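Local coordinates for TATA-box-binding protein (Sulfolobus acidocaldarius, PDB 1MP9) that probably binds the TATA box of archaeal promoters as a general transcription factor and so helps RNA polymerase start transcription near that element, at residues Ala11-Glu16 with Lys173-Ile178; Ile142-Met145 with Val150-Leu153. All coordinates share one frame; numbering follows the deposited sequence.

Contact 1 of 2, residues Ala11-Glu16 with Lys173-Ile178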
loop_
_atom_site.group_PDB
_atom_site.type_symbol
_atom_site.label_atom_id
_atom_site.label_comp_id
_atom_site.label_asym_id
_atom_site.label_seq_id
_atom_site.Cartn_x
_atom_site.Cartn_y
_atom_site.Cartn_z
ATOM N N ALA A 11 8.301 -18.109 -8.205
ATOM C CA ALA A 11 7.901 -16.719 -8.432
ATOM C C ALA A 11 8.716 -16.061 -9.522
ATOM O O ALA A 11 9.919 -16.278 -9.624
ATOM C CB ALA A 11 8.021 -15.926 -7.146
ATOM N N VAL A 12 8.039 -15.272 -10.347
ATOM C CA VAL A 12 8.648 -14.549 -11.452
ATOM C C VAL A 12 8.436 -13.057 -11.216
ATOM O O VAL A 12 7.299 -12.597 -10.989
ATOM C CB VAL A 12 8.005 -14.955 -12.793
ATOM C CG1 VAL A 12 8.574 -14.095 -13.938
ATOM C CG2 VAL A 12 8.276 -16.464 -13.051
ATOM N N VAL A 13 9.541 -12.315 -11.255
ATOM C CA VAL A 13 9.528 -10.887 -11.021
ATOM C C VAL A 13 9.670 -10.131 -12.340
ATOM O O VAL A 13 10.482 -10.504 -13.173
ATOM C CB VAL A 13 10.709 -10.460 -10.088
ATOM C CG1 VAL A 13 10.750 -8.914 -9.963
ATOM C CG2 VAL A 13 10.551 -11.111 -8.692
ATOM N N ASN A 14 8.871 -9.083 -12.516
ATOM C CA ASN A 14 8.942 -8.251 -13.706
ATOM C C ASN A 14 9.013 -6.779 -13.291
ATOM O O ASN A 14 8.191 -6.328 -12.488
ATOM C CB ASN A 14 7.692 -8.470 -14.559
ATOM C CG ASN A 14 7.795 -7.806 -15.905
ATOM O OD1 ASN A 14 8.683 -8.134 -16.699
ATOM N ND2 ASN A 14 6.890 -6.867 -16.185
ATOM N N ILE A 15 9.980 -6.028 -13.814
ATOM C CA ILE A 15 10.064 -4.599 -13.497
ATOM C C ILE A 15 9.103 -3.877 -14.418
ATOM O O ILE A 15 9.180 -4.011 -15.632
ATOM C CB ILE A 15 11.449 -4.063 -13.697
ATOM C CG1 ILE A 15 12.366 -4.768 -12.691
ATOM C CG2 ILE A 15 11.458 -2.501 -13.496
ATOM C CD1 ILE A 15 13.776 -4.263 -12.677
ATOM N N GLU A 16 8.166 -3.149 -13.830
ATOM C CA GLU A 16 7.170 -2.415 -14.602
ATOM C C GLU A 16 7.626 -0.984 -14.878
ATOM O O GLU A 16 7.304 -0.426 -15.912
ATOM C CB GLU A 16 5.848 -2.365 -13.822
ATOM C CG GLU A 16 5.233 -3.744 -13.498
ATOM C CD GLU A 16 4.928 -4.549 -14.755
ATOM O OE1 GLU A 16 4.901 -3.949 -15.842
ATOM O OE2 GLU A 16 4.721 -5.776 -14.663
ATOM N N LYS A 173 14.272 -9.695 -3.037
ATOM C CA LYS A 173 14.299 -10.135 -1.652
ATOM C C LYS A 173 12.898 -10.083 -1.029
ATOM O O LYS A 173 12.467 -11.000 -0.317
ATOM C CB LYS A 173 15.196 -9.242 -0.807
ATOM C CG LYS A 173 15.130 -9.614 0.676
ATOM C CD LYS A 173 16.119 -8.788 1.496
ATOM C CE LYS A 173 16.000 -9.095 3.003
ATOM N NZ LYS A 173 17.008 -8.253 3.727
ATOM N N ALA A 174 12.181 -9.006 -1.293
ATOM C CA ALA A 174 10.843 -8.884 -0.726
ATOM C C ALA A 174 9.899 -9.997 -1.227
ATOM O O ALA A 174 9.105 -10.530 -0.456
ATOM C CB ALA A 174 10.277 -7.493 -1.065
ATOM N N VAL A 175 9.986 -10.339 -2.509
ATOM C CA VAL A 175 9.102 -11.369 -3.072
ATOM C C VAL A 175 9.385 -12.724 -2.426
ATOM O O VAL A 175 8.476 -13.357 -1.926
ATOM C CB VAL A 175 9.243 -11.445 -4.650
ATOM C CG1 VAL A 175 8.445 -12.624 -5.203
ATOM C CG2 VAL A 175 8.723 -10.133 -5.275
ATOM N N LYS A 176 10.648 -13.166 -2.417
ATOM C CA LYS A 176 10.988 -14.439 -1.780
ATOM C C LYS A 176 10.603 -14.427 -0.299
ATOM O O LYS A 176 10.180 -15.441 0.236
ATOM C CB LYS A 176 12.496 -14.778 -1.878
ATOM C CG LYS A 176 12.802 -16.123 -1.154
ATOM C CD LYS A 176 14.274 -16.529 -1.061
ATOM C CE LYS A 176 14.478 -17.781 -0.116
ATOM N NZ LYS A 176 13.565 -18.909 -0.453
ATOM N N LYS A 177 10.769 -13.289 0.368
ATOM C CA LYS A 177 10.437 -13.214 1.787
ATOM C C LYS A 177 8.953 -13.437 2.076
ATOM O O LYS A 177 8.607 -14.245 2.931
ATOM C CB LYS A 177 10.866 -11.853 2.354
ATOM C CG LYS A 177 10.846 -11.733 3.893
ATOM C CD LYS A 177 11.612 -10.449 4.304
ATOM C CE LYS A 177 11.300 -10.003 5.738
ATOM N NZ LYS A 177 12.174 -8.858 6.167
ATOM N N ILE A 178 8.063 -12.738 1.377
ATOM C CA ILE A 178 6.656 -12.914 1.655
ATOM C C ILE A 178 6.206 -14.274 1.214
ATOM O O ILE A 178 5.320 -14.872 1.824
ATOM C CB ILE A 178 5.795 -11.768 1.008
ATOM C CG1 ILE A 178 4.381 -11.772 1.598
ATOM C CG2 ILE A 178 5.766 -11.898 -0.469
ATOM C CD1 ILE A 178 4.323 -11.391 3.040
#
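Val175 faces both Ala11 and Val13, and its two methyl groups divide the work between them. From CB, which is carried toward the strand by the backbone of helix 168-184, the side chain forks. Val175 CG1 stands anti to the backbone N (chi1 173°) and reaches Ala11 CB at 3.9 Å. On the other branch, Val175 CG2 is anti to the carbonyl carbon and beside the backbone N, and it lies 4.0 Å from Val13 CG2. That Val13 methyl has the same setting on its own residue, and the two valine side chains come from opposing directions and pass alongside one another, meeting branch against branch. The CB atoms of Ala11, just before the strand, and of Val13, on it, are both set on the helix side. The helix and strand are well separated at backbone level: the nearest CA atoms, those of Ala11 and Val175, are 7.7 Å apart, and only 106 Å² is buried.

Further along the strand, Asn14 ND2 donates to Glu16 OE2 at 2.9 Å, lying above the carboxylate plane, and Ser112 OG also bonds to that oxygen. Val175 additionally touches Tyr9, Ala113 and Leu115, while Val13 rests on Val171 and His172 of helix 168-184. The contact thus joins the first strand of one TBP repeat region to helix 168-184 of the second repeat, laid across the shared antiparallel sheet. Its chemistry is wholly apolar, methyl against methyl, which implies that shape and burial, rather than directional bonds, govern how these two segments fit.

Contact 2 of 2, residues Ile142-Met145 with Val150-Leu153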
loop_
_atom_site.group_PDB
_atom_site.type_symbol
_atom_site.label_atom_id
_atom_site.label_comp_id
_atom_site.label_asym_id
_atom_site.label_seq_id
_atom_site.Cartn_x
_atom_site.Cartn_y
_atom_site.Cartn_z
ATOM N N ILE A 142 -2.670 -5.671 1.572
ATOM C CA ILE A 142 -1.579 -4.727 1.474
ATOM C C ILE A 142 -0.674 -4.993 2.662
ATOM O O ILE A 142 -1.123 -5.041 3.809
ATOM C CB ILE A 142 -2.096 -3.258 1.497
ATOM C CG1 ILE A 142 -3.024 -3.036 0.303
ATOM C CG2 ILE A 142 -0.909 -2.265 1.453
ATOM C CD1 ILE A 142 -3.681 -1.647 0.259
ATOM N N TYR A 143 0.602 -5.170 2.374
ATOM C CA TYR A 143 1.584 -5.464 3.406
ATOM C C TYR A 143 2.707 -4.413 3.367
ATOM O O TYR A 143 3.348 -4.191 2.327
ATOM C CB TYR A 143 2.161 -6.866 3.162
ATOM C CG TYR A 143 3.105 -7.340 4.227
ATOM C CD1 TYR A 143 2.620 -7.901 5.403
ATOM C CD2 TYR A 143 4.480 -7.211 4.076
ATOM C CE1 TYR A 143 3.489 -8.330 6.418
ATOM C CE2 TYR A 143 5.366 -7.630 5.080
ATOM C CZ TYR A 143 4.860 -8.194 6.252
ATOM O OH TYR A 143 5.698 -8.651 7.249
ATOM N N ARG A 144 2.901 -3.728 4.479
ATOM C CA ARG A 144 3.946 -2.716 4.580
ATOM C C ARG A 144 5.148 -3.449 5.195
ATOM O O ARG A 144 5.138 -3.820 6.384
ATOM C CB ARG A 144 3.484 -1.575 5.486
ATOM C CG ARG A 144 4.519 -0.425 5.538
ATOM C CD ARG A 144 4.001 0.758 6.339
ATOM N NE ARG A 144 4.979 1.860 6.401
ATOM C CZ ARG A 144 4.684 3.149 6.571
ATOM N NH1 ARG A 144 3.414 3.567 6.682
ATOM N NH2 ARG A 144 5.685 4.027 6.682
ATOM N N MET A 145 6.165 -3.677 4.374
ATOM C CA MET A 145 7.358 -4.421 4.791
ATOM C C MET A 145 8.441 -3.459 5.232
ATOM O O MET A 145 8.572 -2.368 4.665
ATOM C CB MET A 145 7.875 -5.261 3.617
ATOM C CG MET A 145 9.067 -6.198 3.936
ATOM S SD MET A 145 9.355 -7.369 2.556
ATOM C CE MET A 145 8.178 -8.719 3.081
ATOM N N VAL A 150 9.375 -1.692 1.530
ATOM C CA VAL A 150 8.498 -1.679 0.365
ATOM C C VAL A 150 7.067 -1.903 0.779
ATOM O O VAL A 150 6.779 -2.311 1.906
ATOM C CB VAL A 150 8.886 -2.830 -0.660
ATOM C CG1 VAL A 150 10.369 -2.693 -1.086
ATOM C CG2 VAL A 150 8.710 -4.231 -0.008
ATOM N N VAL A 151 6.158 -1.648 -0.139
ATOM C CA VAL A 151 4.758 -1.910 0.138
ATOM C C VAL A 151 4.370 -2.968 -0.895
ATOM O O VAL A 151 4.740 -2.877 -2.071
ATOM C CB VAL A 151 3.880 -0.651 -0.022
ATOM C CG1 VAL A 151 2.401 -1.055 -0.011
ATOM C CG2 VAL A 151 4.153 0.350 1.142
ATOM N N LEU A 152 3.659 -3.989 -0.441
ATOM C CA LEU A 152 3.242 -5.060 -1.321
ATOM C C LEU A 152 1.738 -5.113 -1.491
ATOM O O LEU A 152 1.014 -4.948 -0.524
ATOM C CB LEU A 152 3.650 -6.404 -0.737
ATOM C CG LEU A 152 5.101 -6.615 -0.318
ATOM C CD1 LEU A 152 5.260 -8.055 0.246
ATOM C CD2 LEU A 152 6.009 -6.372 -1.540
ATOM N N LEU A 153 1.276 -5.353 -2.720
ATOM C CA LEU A 153 -0.166 -5.554 -2.986
ATOM C C LEU A 153 -0.132 -7.045 -3.359
ATOM O O LEU A 153 0.606 -7.428 -4.250
ATOM C CB LEU A 153 -0.650 -4.722 -4.173
ATOM C CG LEU A 153 -0.388 -3.223 -4.061
ATOM C CD1 LEU A 153 -0.976 -2.519 -5.274
ATOM C CD2 LEU A 153 -1.043 -2.658 -2.797
#
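With chi1 near -61°, Ile142 puts CG1 next to the backbone N and CG2 opposite that N, a setting that sends the two branches to different partners: Ile142 CG1 lies 3.7 Å from Leu153 CD2, and Ile142 CG2 3.8 Å from Val151 CG1. Leu153 runs alongside the isoleucine, pointing the same way, whereas Val151 crosses it at a slant. Shortened to an alanine, this position is likely to leave Leu153 CD2 and Val151 CG1 without their apolar neighbours and open a gap between them.

The strands form an antiparallel beta hairpin within the second repeat of the saddle-shaped TBP fold, with axes 4.7 Å apart. In the hydrogen-bonded pair Tyr143-Leu152, Tyr143 N donates to Leu152 O at 2.9 Å and Leu152 N to Tyr143 O at 2.8 Å. Met145 N donates to Val150 O at 2.9 Å, but the return bond is weak.

On the face with Tyr143, Leu152 CD1 approaches Tyr143 ring atom CD2 obliquely at 4.0 Å. The Met145 chain bends at chi3 (-87°), bringing Met145 CE to 4.1 Å from Leu152 CD1. Arg144 points to the other face, where its NH1 bonds to Met145 O of the second subunit.

From the N terminus, residues 11-16, at the start of strand 12-23, supply the first half of contact 1, whose partner on helix 168-184 follows only after 156 intervening residues. Contact 2 falls wholly within that long loop and closes a much shorter one, with four residues between its segments. The two meet physically, their centres 12 Å apart. Ala174 CB lies 3.7 Å from Met145 SD, and Ile178 CB 3.8 Å from Leu152 CD1. Helix 168-184 therefore uses different residues for each neighbour: Val175 toward the first strand, and Ala174, Lys177 and Ile178 toward the hairpin. Through it, strand 12-23 and strands 141-145 and 150-154 of one antiparallel sheet are tied together.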